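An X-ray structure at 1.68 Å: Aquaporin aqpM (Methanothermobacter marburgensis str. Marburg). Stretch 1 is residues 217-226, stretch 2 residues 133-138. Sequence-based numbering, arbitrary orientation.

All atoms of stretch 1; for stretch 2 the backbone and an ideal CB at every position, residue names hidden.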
# COMPACT_ATOMS: atom_id res chain seq x y z
N ASP A 217 30.79 -1.70 -15.25
CA ASP A 217 30.60 -2.84 -16.14
C ASP A 217 29.99 -4.01 -15.36
O ASP A 217 30.69 -4.73 -14.64
CB ASP A 217 31.96 -3.23 -16.73
CG ASP A 217 31.90 -4.45 -17.63
OD1 ASP A 217 30.79 -4.96 -17.91
OD2 ASP A 217 32.98 -4.89 -18.07
N LEU A 218 28.68 -4.21 -15.52
CA LEU A 218 27.97 -5.28 -14.83
C LEU A 218 27.56 -6.41 -15.77
O LEU A 218 26.92 -7.38 -15.34
CB LEU A 218 26.72 -4.71 -14.15
CG LEU A 218 26.90 -3.56 -13.16
CD1 LEU A 218 25.54 -2.94 -12.82
CD2 LEU A 218 27.59 -4.07 -11.90
N TRP A 219 27.94 -6.31 -17.03
CA TRP A 219 27.56 -7.31 -18.03
C TRP A 219 27.89 -8.76 -17.70
O TRP A 219 27.24 -9.67 -18.20
CB TRP A 219 28.16 -6.93 -19.39
CG TRP A 219 27.61 -5.64 -19.91
CD1 TRP A 219 28.26 -4.45 -20.03
CD2 TRP A 219 26.27 -5.41 -20.35
NE1 TRP A 219 27.41 -3.49 -20.52
CE2 TRP A 219 26.18 -4.05 -20.73
CE3 TRP A 219 25.13 -6.22 -20.47
CZ2 TRP A 219 25.00 -3.48 -21.21
CZ3 TRP A 219 23.95 -5.65 -20.96
CH2 TRP A 219 23.90 -4.29 -21.32
N ASN A 220 28.87 -8.97 -16.84
CA ASN A 220 29.26 -10.32 -16.44
C ASN A 220 28.14 -10.99 -15.63
O ASN A 220 28.14 -12.22 -15.47
CB ASN A 220 30.55 -10.25 -15.62
CG ASN A 220 30.68 -8.94 -14.86
OD1 ASN A 220 30.02 -8.72 -13.85
ND2 ASN A 220 31.54 -8.05 -15.36
N TYR A 221 27.19 -10.20 -15.15
CA TYR A 221 26.07 -10.72 -14.37
C TYR A 221 24.79 -10.81 -15.20
O TYR A 221 23.80 -11.42 -14.77
CB TYR A 221 25.78 -9.82 -13.17
CG TYR A 221 26.90 -9.69 -12.16
CD1 TYR A 221 27.31 -10.79 -11.41
CD2 TYR A 221 27.51 -8.46 -11.94
CE1 TYR A 221 28.31 -10.66 -10.44
CE2 TYR A 221 28.52 -8.32 -10.98
CZ TYR A 221 28.91 -9.43 -10.24
OH TYR A 221 29.89 -9.29 -9.28
N TYR A 222 24.79 -10.21 -16.38
CA TYR A 222 23.60 -10.18 -17.21
C TYR A 222 22.92 -11.53 -17.49
O TYR A 222 21.69 -11.59 -17.56
CB TYR A 222 23.88 -9.45 -18.53
CG TYR A 222 22.61 -9.04 -19.27
CD1 TYR A 222 21.61 -8.31 -18.62
CD2 TYR A 222 22.39 -9.43 -20.59
CE1 TYR A 222 20.42 -7.97 -19.27
CE2 TYR A 222 21.20 -9.09 -21.25
CZ TYR A 222 20.23 -8.37 -20.58
OH TYR A 222 19.04 -8.06 -21.21
N SER A 223 23.70 -12.60 -17.65
CA SER A 223 23.10 -13.91 -17.92
C SER A 223 22.11 -14.32 -16.82
O SER A 223 21.14 -15.03 -17.07
CB SER A 223 24.19 -14.98 -18.08
OG SER A 223 25.01 -15.07 -16.93
N ILE A 224 22.37 -13.87 -15.59
CA ILE A 224 21.49 -14.18 -14.47
C ILE A 224 20.09 -13.65 -14.75
O ILE A 224 19.08 -14.33 -14.53
CB ILE A 224 21.98 -13.51 -13.17
CG1 ILE A 224 23.28 -14.16 -12.70
CG2 ILE A 224 20.90 -13.58 -12.08
CD1 ILE A 224 23.94 -13.42 -11.55
N TYR A 225 20.05 -12.42 -15.25
CA TYR A 225 18.80 -11.71 -15.53
C TYR A 225 18.16 -11.99 -16.88
O TYR A 225 17.15 -11.39 -17.24
CB TYR A 225 19.06 -10.22 -15.32
CG TYR A 225 19.62 -9.97 -13.94
CD1 TYR A 225 18.82 -10.10 -12.81
CD2 TYR A 225 20.99 -9.72 -13.76
CE1 TYR A 225 19.36 -10.00 -11.53
CE2 TYR A 225 21.54 -9.62 -12.48
CZ TYR A 225 20.71 -9.76 -11.37
OH TYR A 225 21.24 -9.68 -10.10
N VAL A 226 18.76 -12.92 -17.62
CA VAL A 226 18.21 -13.33 -18.90
C VAL A 226 17.69 -14.74 -18.70
O VAL A 226 16.51 -15.02 -18.89
CB VAL A 226 19.29 -13.34 -20.02
CG1 VAL A 226 18.69 -13.89 -21.31
CG2 VAL A 226 19.81 -11.93 -20.25
N UNK A 133 19.72 2.13 -10.38
CA UNK A 133 18.92 0.99 -9.96
C UNK A 133 19.22 -0.30 -10.69
O UNK A 133 18.33 -1.14 -10.87
CB UNK A 133 17.44 1.32 -10.14
N UNK A 134 20.47 -0.50 -11.11
CA UNK A 134 20.85 -1.72 -11.81
C UNK A 134 20.78 -2.92 -10.86
O UNK A 134 21.16 -2.82 -9.69
CB UNK A 134 22.26 -1.58 -12.40
N UNK A 135 20.30 -4.05 -11.37
CA UNK A 135 20.20 -5.26 -10.56
C UNK A 135 21.47 -6.10 -10.62
O UNK A 135 21.98 -6.41 -11.71
CB UNK A 135 19.00 -6.10 -11.02
N UNK A 136 21.99 -6.48 -9.46
CA UNK A 136 23.19 -7.31 -9.37
C UNK A 136 23.16 -8.06 -8.04
O UNK A 136 22.53 -7.61 -7.08
CB UNK A 136 24.46 -6.47 -9.50
N UNK A 137 23.84 -9.22 -7.97
CA UNK A 137 23.84 -9.97 -6.71
C UNK A 137 24.34 -9.09 -5.56
O UNK A 137 25.31 -8.35 -5.72
CB UNK A 137 24.71 -11.22 -6.83
N UNK A 138 23.67 -9.16 -4.42
CA UNK A 138 24.07 -8.37 -3.27
C UNK A 138 25.26 -9.03 -2.56
O UNK A 138 25.63 -10.15 -2.88
CB UNK A 138 22.89 -8.20 -2.31

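Position 133 lies beyond the reach of stretch 1, with nothing of that stretch within 5.5 Å of its ideal CB, so the contact sets no rule here. The backbone does: phi/psi of 63/31 is a left-handed conformation that by itself favours glycine, with asparagine a tolerable second. The deposited residue is G133, which takes no part in the contact.

At position 134 the CA-to-CB bond points toward stretch 1, and the ideal CB already sits 3.6 Å from L218 CD1. That is van der Waals distance with the first carbon alone. The neighbour is a leucine methyl, which offers no charge, donor or acceptor, so an apolar residue is the natural choice, and a small one fills the gap at once; a longer chain would have to turn aside from the leucine. The residue is A134, whose CB packs 3.6 Å from L218 CD1.

At position 135 the bond runs sideways, and the ideal CB is 4.0 Å from Y225 CE1, beside a broad aromatic surface. Aliphatic or beta-branched side chains would suit it, and the extended backbone (-89/129) is comfortable for valine, isoleucine or threonine. It is T135, in rotamer p. Its CB stands 4.2 Å from the centroid of the Y225 ring, 24° off the normal, a CH-pi contact over the face. OG1 also lies over that face, 3.7 Å from Y225 CE1, and finds its hydrogen bond elsewhere in the structure. The backbone joins in as well, with T135 O 3.3 Å from Y225 CE2.

Position 136 is strongly extended (-155/154), and its CB points sideways into a space bordered by three side chains: Y221 CD2 at 4.4 Å, with Y225 OH and L218 CD2 both at 4.6 Å. Alanine, serine or another modest side chain would be plausible. A136 is the answer, and its CB makes a loose apolar contact with Y221 CD2 at 4.4 Å. The tighter approach is made by the main chain: Y225 OH comes within 3.2 Å of A136 CA. The same hydroxyl is 3.3 Å from A136 N, but the angle is too poor for a hydrogen bond.

At position 137 phi is -55 and psi 137, values that proline accepts readily, though other residues do too. The ideal CB has no very close neighbour, the nearest being Y225 OH at 5.0 Å, Y221 CE1 at 5.1 Å and I224 CD1 at 5.3 Å. An apolar group that grows from CB could use this room, and a ring that closes back onto N would also meet the tyrosines. P137 does this. Its CD lies over one face of Y221, 4.0 Å from the ring centroid and 22° off the normal, while CG packs 3.8 Å from I224 CD1. CD is also 3.5 Å from Y225 OH.

Position 138 has left stretch 1 behind, so many side chains would serve equally well as far as this contact goes. F138 is found there.

Stretch 2, residues 133-138: GATAPF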
# COMPACT_ATOMS: atom_id res chain seq x y z
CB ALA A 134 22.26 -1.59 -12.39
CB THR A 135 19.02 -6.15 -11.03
OG1 THR A 135 19.18 -6.46 -12.42
CG2 THR A 135 17.69 -5.43 -10.83
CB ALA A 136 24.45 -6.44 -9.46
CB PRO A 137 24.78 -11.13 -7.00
CG PRO A 137 24.59 -11.36 -8.47
CD PRO A 137 24.58 -9.94 -9.02
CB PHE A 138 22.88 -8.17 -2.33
CG PHE A 138 22.03 -6.98 -2.69
CD1 PHE A 138 21.38 -6.91 -3.92
CD2 PHE A 138 21.92 -5.90 -1.81
CE1 PHE A 138 20.65 -5.78 -4.29
CE2 PHE A 138 21.19 -4.76 -2.17
CZ PHE A 138 20.55 -4.70 -3.40
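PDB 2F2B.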